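Local coordinates for protein staphylococcal superantigen-like 1 (Staphylococcus aureus, PDB 4O1N) that probably acts as a secreted protease that promotes virulence by cleaving host collagens and cytokines such as IL8, IL17A and IFN-gamma, at residues K106-Q111 / I137-I142. Residues are numbered along the deposited sequence; the frame is centred on the assembly and turned at random.
Sequences KSNSVQ and ISKEDI
Asn-108 and Glu-140 show how two side chains can join two loops by trading backbone partners, each satisfying main-chain atoms of the other's segment. The carboxamide of Asn-108 reaches across with both ends: OD1 accepts the amide N of Glu-140 at 2.8 Å in an almost straight bond (174° at the hydrogen), while ND2 donates to Ser-138 O at 3.0 Å, an acceptor lying in the amide plane. These two bonds fix the rotation of the carboxamide about its chi2. In return Glu-140, with CD anti to CA (chi2 167°), extends its carboxylate to the backbone beyond Asn-108. Val-110 N donates to the syn lone pair of Glu-140 OE2 at 3.2 Å, and Ser-109 N to OE1 at 3.1 Å, from above the carboxylate plane. The amide and carboxylate stack with their planes 6° apart, Asn-108 CG lying 3.6 Å from Glu-140 OE2.

The exchange takes place where the two domains of the superantigen-like fold meet: 106-111 leaves strand 98-106 of the OB-fold domain, and 137-142 runs into strand 141-143 of the beta-grasp domain. A fifth bond joins the end of the first strand to the start of the second, Lys-106 N to the anti lone pair of Asp-141 OD2 at 3.1 Å. That carboxylate is also held by Ser-197 through OD1 and by a salt bridge from Lys-74. Lys-139, bent at chi3 and chi4, turns NZ onto Asp-141 O at 2.7 Å, and the same ammonium makes a salt bridge with Asp-84 and a hydrogen bond with Thr-105. Asp-84 is also hydrogen-bonded to the hydroxyl of Ser-107, tying both segments to one OB-fold residue.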
loop_
_atom_site.group_PDB
_atom_site.type_symbol
_atom_site.label_atom_id
_atom_site.label_comp_id
_atom_site.label_asym_id
_atom_site.label_seq_id
_atom_site.Cartn_x
_atom_site.Cartn_y
_atom_site.Cartn_z
ATOM N N LYS A 106 5.913 1.077 10.707
ATOM C CA LYS A 106 6.592 1.866 11.708
ATOM C C LYS A 106 6.834 3.210 11.093
ATOM O O LYS A 106 7.248 3.286 9.932
ATOM C CB LYS A 106 7.929 1.252 12.093
ATOM C CG LYS A 106 7.829 -0.121 12.698
ATOM C CD LYS A 106 9.107 -0.441 13.472
ATOM C CE LYS A 106 9.167 -1.894 13.983
ATOM N NZ LYS A 106 10.147 -2.701 13.180
ATOM N N SER A 107 6.577 4.245 11.891
ATOM C CA SER A 107 6.905 5.615 11.563
ATOM C C SER A 107 8.387 5.772 11.332
ATOM O O SER A 107 9.190 4.935 11.722
ATOM C CB SER A 107 6.477 6.551 12.710
ATOM O OG SER A 107 5.061 6.651 12.792
ATOM N N ASN A 108 8.747 6.858 10.682
ATOM C CA ASN A 108 10.153 7.143 10.464
ATOM C C ASN A 108 10.839 7.330 11.816
ATOM O O ASN A 108 10.330 7.983 12.727
ATOM C CB ASN A 108 10.354 8.373 9.561
ATOM C CG ASN A 108 10.131 8.072 8.085
ATOM O OD1 ASN A 108 9.897 6.925 7.687
ATOM N ND2 ASN A 108 10.198 9.113 7.272
ATOM N N SER A 109 11.988 6.704 11.929
ATOM C CA SER A 109 12.819 6.827 13.078
ATOM C C SER A 109 13.647 8.124 13.066
ATOM O O SER A 109 14.048 8.593 14.113
ATOM C CB SER A 109 13.657 5.560 13.186
ATOM O OG SER A 109 14.563 5.645 14.256
ATOM N N VAL A 110 13.848 8.749 11.914
ATOM C CA VAL A 110 14.298 10.168 11.894
ATOM C C VAL A 110 13.092 11.096 11.647
ATOM O O VAL A 110 12.507 11.115 10.549
ATOM C CB VAL A 110 15.501 10.437 10.918
ATOM C CG1 VAL A 110 15.572 9.430 9.777
ATOM C CG2 VAL A 110 15.509 11.869 10.362
ATOM N N GLN A 111 12.712 11.838 12.687
ATOM C CA GLN A 111 11.504 12.676 12.635
ATOM C C GLN A 111 11.791 14.124 12.325
ATOM O O GLN A 111 10.903 14.846 11.920
ATOM C CB GLN A 111 10.716 12.616 13.961
ATOM C CG GLN A 111 9.729 11.451 14.056
ATOM C CD GLN A 111 8.721 11.367 12.882
ATOM O OE1 GLN A 111 8.491 10.297 12.288
ATOM N NE2 GLN A 111 8.116 12.508 12.559
ATOM N N ILE A 137 9.687 8.752 -2.392
ATOM C CA ILE A 137 9.422 7.922 -1.232
ATOM C C ILE A 137 9.934 8.580 0.019
ATOM O O ILE A 137 11.127 8.861 0.132
ATOM C CB ILE A 137 10.175 6.596 -1.325
ATOM C CG1 ILE A 137 9.829 5.867 -2.616
ATOM C CG2 ILE A 137 9.865 5.716 -0.126
ATOM C CD1 ILE A 137 10.967 4.999 -3.084
ATOM N N SER A 138 9.036 8.815 0.965
ATOM C CA SER A 138 9.387 9.553 2.164
ATOM C C SER A 138 9.543 8.607 3.319
ATOM O O SER A 138 10.091 9.003 4.318
ATOM C CB SER A 138 8.315 10.613 2.483
ATOM O OG SER A 138 7.073 10.009 2.824
ATOM N N LYS A 139 9.063 7.363 3.184
ATOM C CA LYS A 139 8.886 6.452 4.321
ATOM C C LYS A 139 9.962 5.367 4.387
ATOM O O LYS A 139 10.258 4.692 3.390
ATOM C CB LYS A 139 7.487 5.812 4.304
ATOM C CG LYS A 139 6.401 6.672 4.934
ATOM C CD LYS A 139 4.993 6.084 4.834
ATOM C CE LYS A 139 4.860 4.619 5.301
ATOM N NZ LYS A 139 5.315 4.358 6.692
ATOM N N GLU A 140 10.528 5.204 5.588
ATOM C CA GLU A 140 11.542 4.209 5.852
ATOM C C GLU A 140 10.963 2.830 5.720
ATOM O O GLU A 140 11.583 1.969 5.118
ATOM C CB GLU A 140 12.133 4.392 7.259
ATOM C CG GLU A 140 12.993 5.645 7.426
ATOM C CD GLU A 140 13.323 5.983 8.877
ATOM O OE1 GLU A 140 13.403 5.055 9.745
ATOM O OE2 GLU A 140 13.501 7.208 9.129
ATOM N N ASP A 141 9.789 2.618 6.321
ATOM C CA ASP A 141 9.092 1.317 6.325
ATOM C C ASP A 141 7.770 1.498 5.567
ATOM O O ASP A 141 6.888 2.227 6.020
ATOM C CB ASP A 141 8.836 0.882 7.758
ATOM C CG ASP A 141 8.267 -0.535 7.864
ATOM O OD1 ASP A 141 8.740 -1.431 7.137
ATOM O OD2 ASP A 141 7.366 -0.756 8.697
ATOM N N ILE A 142 7.650 0.890 4.389
ATOM C CA ILE A 142 6.538 1.194 3.524
ATOM C C ILE A 142 5.908 -0.091 3.077
ATOM O O ILE A 142 6.593 -1.084 2.780
ATOM C CB ILE A 142 6.969 2.027 2.300
ATOM C CG1 ILE A 142 5.769 2.404 1.449
ATOM C CG2 ILE A 142 7.959 1.261 1.417
ATOM C CD1 ILE A 142 6.051 3.515 0.462
#